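Local coordinates for ribosome-inactivating protein (Lychnis chalcedonica, PDB 2G5X), which belongs to the ribosome-inactivating proteins, a family found mainly in plants whose fold joins a mixed beta sheet to a largely helical region, at residues Arg130-Gly136 / Ser188-Ala194; Arg195-Leu199 / Gln220-Glu225. One frame throughout, in Å; residues are numbered along the deposited sequence.

Contact 1 of 2, residues Arg130-Gly136 / Ser188-Ala194; sequences REKLSLG and SSFEAGA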
loop_
_atom_site.group_PDB
_atom_site.type_symbol
_atom_site.label_atom_id
_atom_site.label_comp_id
_atom_site.label_asym_id
_atom_site.label_seq_id
_atom_site.Cartn_x
_atom_site.Cartn_y
_atom_site.Cartn_z
ATOM N N ARG A 130 12.148 6.070 -5.117
ATOM C CA ARG A 130 11.648 5.377 -3.930
ATOM C C ARG A 130 12.581 5.695 -2.771
ATOM O O ARG A 130 12.145 5.877 -1.637
ATOM C CB ARG A 130 11.657 3.857 -4.137
ATOM C CG ARG A 130 10.646 3.316 -5.127
ATOM C CD ARG A 130 10.987 1.880 -5.533
ATOM N NE ARG A 130 10.853 0.911 -4.443
ATOM C CZ ARG A 130 11.265 -0.352 -4.516
ATOM N NH1 ARG A 130 11.842 -0.801 -5.624
ATOM N NH2 ARG A 130 11.102 -1.174 -3.485
ATOM N N GLU A 131 13.874 5.752 -3.075
ATOM C CA GLU A 131 14.892 6.016 -2.067
ATOM C C GLU A 131 14.821 7.373 -1.377
ATOM O O GLU A 131 15.047 7.455 -0.168
ATOM C CB GLU A 131 16.291 5.829 -2.663
ATOM C CG GLU A 131 16.663 4.379 -2.935
ATOM C CD GLU A 131 16.310 3.927 -4.340
ATOM O OE1 GLU A 131 15.392 4.516 -4.950
ATOM O OE2 GLU A 131 16.950 2.971 -4.828
ATOM N N LYS A 132 14.507 8.435 -2.114
ATOM C CA LYS A 132 14.465 9.745 -1.478
ATOM C C LYS A 132 13.101 10.398 -1.302
ATOM O O LYS A 132 13.014 11.539 -0.856
ATOM C CB LYS A 132 15.427 10.712 -2.180
ATOM C CG LYS A 132 15.088 11.106 -3.599
ATOM C CD LYS A 132 16.278 11.858 -4.193
ATOM C CE LYS A 132 15.937 12.565 -5.489
ATOM N NZ LYS A 132 14.933 13.641 -5.284
ATOM N N LEU A 133 12.038 9.676 -1.639
ATOM C CA LEU A 133 10.687 10.203 -1.466
ATOM C C LEU A 133 10.438 10.447 0.026
ATOM O O LEU A 133 10.693 9.568 0.854
ATOM C CB LEU A 133 9.661 9.199 -1.999
ATOM C CG LEU A 133 8.184 9.467 -1.692
ATOM C CD1 LEU A 133 7.737 10.772 -2.327
ATOM C CD2 LEU A 133 7.353 8.305 -2.212
ATOM N N SER A 134 9.954 11.639 0.368
ATOM C CA SER A 134 9.672 11.972 1.763
ATOM C C SER A 134 8.462 11.180 2.264
ATOM O O SER A 134 7.367 11.296 1.715
ATOM C CB SER A 134 9.407 13.474 1.896
ATOM O OG SER A 134 10.613 14.209 1.937
ATOM N N LEU A 135 8.672 10.387 3.314
ATOM C CA LEU A 135 7.623 9.553 3.899
ATOM C C LEU A 135 7.231 10.033 5.296
ATOM O O LEU A 135 8.021 10.680 5.981
ATOM C CB LEU A 135 8.108 8.106 4.000
ATOM C CG LEU A 135 8.748 7.481 2.757
ATOM C CD1 LEU A 135 9.268 6.092 3.103
ATOM C CD2 LEU A 135 7.741 7.424 1.620
ATOM N N GLY A 136 6.012 9.701 5.715
ATOM C CA GLY A 136 5.547 10.092 7.035
ATOM C C GLY A 136 4.119 10.604 7.034
ATOM O O GLY A 136 3.539 10.843 5.977
ATOM N N SER A 188 7.519 13.223 12.130
ATOM C CA SER A 188 8.469 13.802 11.191
ATOM C C SER A 188 8.392 13.090 9.851
ATOM O O SER A 188 7.481 12.300 9.606
ATOM C CB SER A 188 9.889 13.666 11.746
ATOM O OG SER A 188 10.788 14.541 11.088
ATOM N N SER A 189 9.354 13.387 8.984
ATOM C CA SER A 189 9.426 12.754 7.674
ATOM C C SER A 189 10.804 12.121 7.534
ATOM O O SER A 189 11.758 12.547 8.185
ATOM C CB SER A 189 9.222 13.788 6.567
ATOM O OG SER A 189 10.305 14.695 6.522
ATOM N N PHE A 190 10.905 11.093 6.698
ATOM C CA PHE A 190 12.182 10.428 6.474
ATOM C C PHE A 190 12.210 9.792 5.090
ATOM O O PHE A 190 11.170 9.639 4.446
ATOM C CB PHE A 190 12.447 9.356 7.547
ATOM C CG PHE A 190 11.612 8.109 7.395
ATOM C CD1 PHE A 190 10.264 8.103 7.747
ATOM C CD2 PHE A 190 12.178 6.939 6.895
ATOM C CE1 PHE A 190 9.495 6.948 7.603
ATOM C CE2 PHE A 190 11.419 5.780 6.746
ATOM C CZ PHE A 190 10.073 5.783 7.101
ATOM N N GLU A 191 13.411 9.439 4.641
ATOM C CA GLU A 191 13.617 8.807 3.340
ATOM C C GLU A 191 14.033 7.350 3.564
ATOM O O GLU A 191 14.854 7.062 4.436
ATOM C CB GLU A 191 14.707 9.563 2.570
ATOM C CG GLU A 191 14.366 11.027 2.313
ATOM C CD GLU A 191 15.505 11.805 1.677
ATOM O OE1 GLU A 191 15.294 12.988 1.340
ATOM O OE2 GLU A 191 16.609 11.241 1.518
ATOM N N ALA A 192 13.466 6.436 2.780
ATOM C CA ALA A 192 13.764 5.011 2.923
ATOM C C ALA A 192 15.238 4.646 2.730
ATOM O O ALA A 192 15.804 3.899 3.526
ATOM C CB ALA A 192 12.899 4.197 1.958
ATOM N N GLY A 193 15.853 5.159 1.671
ATOM C CA GLY A 193 17.252 4.847 1.425
ATOM C C GLY A 193 17.457 3.598 0.585
ATOM O O GLY A 193 16.525 2.816 0.372
ATOM N N ALA A 194 18.691 3.398 0.131
ATOM C CA ALA A 194 19.042 2.267 -0.720
ATOM C C ALA A 194 18.946 0.872 -0.099
ATOM O O ALA A 194 18.499 -0.062 -0.766
ATOM C CB ALA A 194 20.443 2.476 -1.295
HETATM O O HOH W 1 11.496 6.963 0.691
HETATM O O HOH W 2 17.743 8.662 1.020
HETATM O O HOH W 3 13.069 14.260 2.192
#
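L135 and F190 form a single antiparallel bridge, a hydrogen-bonded pair that ties the loop before helix 137-145 to the run leading into helix 193-201. L135 N donates to F190 O over 2.8 Å, and F190 N returns a bond to L135 O at 3.0 Å. CA of S189 also approaches L135 O, as a CA-H...O contact. On the buried side, the first torsion of F190 (chi1 74°) sets CG between its own N and carbonyl carbon and swings the ring back along the bridge, where CB of L135 lies over one ring face, 4.0 Å from F190 CE1. V181 and R184 of helix 175-184 also touch F190, while L135 rests on Q166 of helix 154-173. E191 lies along the exposed side. Its CB sits 3.5 Å from E131 O, and its CG packs at the same distance from K132 O. Beyond CG the chain runs extended (chi2 174°), bringing CD across the K132 backbone and OE2 near K132 CB. The carboxylate reaches the other loop's oxygens through solvent: one water donates to both OE2 of E191 and O of E131, and a second donates to OE1, its further link to S134 OG resting on one of two deposited serine conformers. Between the two backbones, a water bonded to R130 O, L133 O and A192 N satisfies three main-chain atoms at once. E131 O, besides its water, takes G193 N at 3.1 Å in its carbonyl plane, on a lone pair, with an N-H...O angle of 156°.

Contact 2 of 2, residues Arg195-Leu199 / Gln220-Glu225; sequences RITLL and QFTEEE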
loop_
_atom_site.group_PDB
_atom_site.type_symbol
_atom_site.label_atom_id
_atom_site.label_comp_id
_atom_site.label_asym_id
_atom_site.label_seq_id
_atom_site.Cartn_x
_atom_site.Cartn_y
_atom_site.Cartn_z
ATOM N N ARG A 195 19.360 0.712 1.158
ATOM C CA ARG A 195 19.313 -0.614 1.770
ATOM C C ARG A 195 17.881 -1.111 1.960
ATOM O O ARG A 195 17.582 -2.274 1.674
ATOM C CB ARG A 195 20.064 -0.633 3.110
ATOM C CG ARG A 195 20.266 -2.049 3.644
ATOM C CD ARG A 195 21.105 -2.107 4.915
ATOM N NE ARG A 195 21.145 -3.470 5.443
ATOM C CZ ARG A 195 21.896 -4.453 4.949
ATOM N NH1 ARG A 195 22.694 -4.235 3.909
ATOM N NH2 ARG A 195 21.828 -5.666 5.482
ATOM N N ILE A 196 16.998 -0.237 2.440
ATOM C CA ILE A 196 15.601 -0.615 2.634
ATOM C C ILE A 196 14.946 -0.909 1.288
ATOM O O ILE A 196 14.092 -1.787 1.187
ATOM C CB ILE A 196 14.800 0.497 3.363
ATOM C CG1 ILE A 196 15.152 0.484 4.852
ATOM C CG2 ILE A 196 13.297 0.285 3.165
ATOM C CD1 ILE A 196 14.500 1.590 5.658
ATOM N N THR A 197 15.349 -0.176 0.255
ATOM C CA THR A 197 14.795 -0.392 -1.076
ATOM C C THR A 197 15.182 -1.791 -1.575
ATOM O O THR A 197 14.366 -2.490 -2.177
ATOM C CB THR A 197 15.294 0.689 -2.067
ATOM O OG1 THR A 197 14.834 1.980 -1.636
ATOM C CG2 THR A 197 14.766 0.419 -3.470
ATOM N N LEU A 198 16.419 -2.204 -1.311
ATOM C CA LEU A 198 16.884 -3.528 -1.729
ATOM C C LEU A 198 16.198 -4.609 -0.891
ATOM O O LEU A 198 15.881 -5.693 -1.389
ATOM C CB LEU A 198 18.404 -3.633 -1.574
ATOM C CG LEU A 198 19.053 -4.926 -2.078
ATOM C CD1 LEU A 198 18.749 -5.118 -3.560
ATOM C CD2 LEU A 198 20.557 -4.858 -1.848
ATOM N N LEU A 199 15.979 -4.310 0.386
ATOM C CA LEU A 199 15.303 -5.248 1.275
ATOM C C LEU A 199 13.906 -5.526 0.719
ATOM O O LEU A 199 13.483 -6.681 0.615
ATOM C CB LEU A 199 15.192 -4.651 2.682
ATOM C CG LEU A 199 14.334 -5.409 3.696
ATOM C CD1 LEU A 199 14.888 -6.819 3.923
ATOM C CD2 LEU A 199 14.312 -4.631 5.000
ATOM N N GLN A 220 22.376 -12.017 3.594
ATOM C CA GLN A 220 22.532 -10.745 2.905
ATOM C C GLN A 220 21.914 -9.671 3.802
ATOM O O GLN A 220 22.378 -8.534 3.847
ATOM C CB GLN A 220 21.821 -10.794 1.551
ATOM C CG GLN A 220 21.664 -9.448 0.868
ATOM C CD GLN A 220 21.095 -9.579 -0.534
ATOM O OE1 GLN A 220 21.330 -8.727 -1.394
ATOM N NE2 GLN A 220 20.353 -10.653 -0.774
ATOM N N PHE A 221 20.860 -10.051 4.517
ATOM C CA PHE A 221 20.190 -9.144 5.437
ATOM C C PHE A 221 20.211 -9.758 6.832
ATOM O O PHE A 221 20.417 -10.963 6.985
ATOM C CB PHE A 221 18.745 -8.889 4.993
ATOM C CG PHE A 221 18.635 -8.257 3.633
ATOM C CD1 PHE A 221 18.495 -9.043 2.493
ATOM C CD2 PHE A 221 18.707 -6.877 3.488
ATOM C CE1 PHE A 221 18.430 -8.460 1.227
ATOM C CE2 PHE A 221 18.645 -6.285 2.225
ATOM C CZ PHE A 221 18.507 -7.081 1.094
ATOM N N THR A 222 20.009 -8.927 7.846
ATOM C CA THR A 222 20.014 -9.404 9.224
ATOM C C THR A 222 18.716 -10.132 9.541
ATOM O O THR A 222 17.740 -10.042 8.796
ATOM C CB THR A 222 20.159 -8.239 10.221
ATOM O OG1 THR A 222 18.967 -7.444 10.201
ATOM C CG2 THR A 222 21.347 -7.370 9.859
ATOM N N GLU A 223 18.707 -10.854 10.657
ATOM C CA GLU A 223 17.514 -11.581 11.062
ATOM C C GLU A 223 16.354 -10.611 11.307
ATOM O O GLU A 223 15.201 -10.923 11.007
ATOM C CB GLU A 223 17.802 -12.401 12.320
ATOM C CG GLU A 223 16.633 -13.247 12.788
ATOM C CD GLU A 223 17.026 -14.244 13.859
ATOM O OE1 GLU A 223 16.122 -14.904 14.414
ATOM O OE2 GLU A 223 18.238 -14.372 14.141
ATOM N N GLU A 224 16.665 -9.431 11.836
ATOM C CA GLU A 224 15.636 -8.428 12.107
ATOM C C GLU A 224 15.079 -7.818 10.821
ATOM O O GLU A 224 13.877 -7.584 10.703
ATOM C CB GLU A 224 16.192 -7.320 13.009
ATOM C CG GLU A 224 16.557 -7.793 14.409
ATOM C CD GLU A 224 17.873 -8.548 14.455
ATOM O OE1 GLU A 224 18.049 -9.379 15.369
ATOM O OE2 GLU A 224 18.737 -8.301 13.588
ATOM N N GLU A 225 15.955 -7.558 9.857
ATOM C CA GLU A 225 15.517 -6.998 8.585
ATOM C C GLU A 225 14.602 -7.984 7.863
ATOM O O GLU A 225 13.668 -7.583 7.164
ATOM C CB GLU A 225 16.724 -6.678 7.698
ATOM C CG GLU A 225 17.371 -5.341 7.996
ATOM C CD GLU A 225 18.694 -5.154 7.276
ATOM O OE1 GLU A 225 19.134 -3.993 7.147
ATOM O OE2 GLU A 225 19.299 -6.165 6.852
HETATM O O HOH W 4 24.007 -6.977 2.525
#
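OE2 of E225 accepts two N-H groups, from R195 NH2 at 2.9 Å and from backbone N of T222 at 3.0 Å. The arginine proton arrives on the syn lone pair, whereas T222 N comes from the anti side, tilted out of the carboxylate plane. R195 NE meets OE1, also on the syn lone pair, at 2.7 Å, completing a side-on salt bridge in which the flat groups are 28° from coplanar. An extended arginine chain, with CG anti to the backbone N (chi1 -169°), carries the guanidinium across from the helix. T222 and E225 bond reciprocally: T222 OG1 accepts E225 N at 3.0 Å, an ST motif that fixes the turn, while T222 N holds the carboxylate. R195 NH2 also bonds weakly to Q220 O, and a water donating to Q220 O accepts a weak bond from NH1. Beside the salt bridge, F221 sets CD2 over one face of the guanidinium and packs on helix 193-201. CD1 of L199 stands over one face of the ring in a CH-pi contact, 4.1 Å from the centroid, and CG of L198 lies at the ring edge, 3.9 Å from F221 CZ. L199 CD1 also touches E225 O at 3.5 Å.

Both segments of contact 1 precede those of contact 2 in the sequence, and helix 193-201 serves both contacts: 188-194 runs into it and 195-199 continues it. The two centres lie about 16 Å apart. They meet at T197, which packs against R130 and E131 of contact 1; R130 reaches farther along the same helix to a salt bridge with E200. Helices 137-145, 154-173 and 175-184 fall between the segments of contact 1, while helix 203-210 and C214, disulfide-bonded to C32, fall between those of contact 2. This one short helix thus joins the loop after helix 119-126 to the C-terminal part of the chain, with no strand of the sheet taking part.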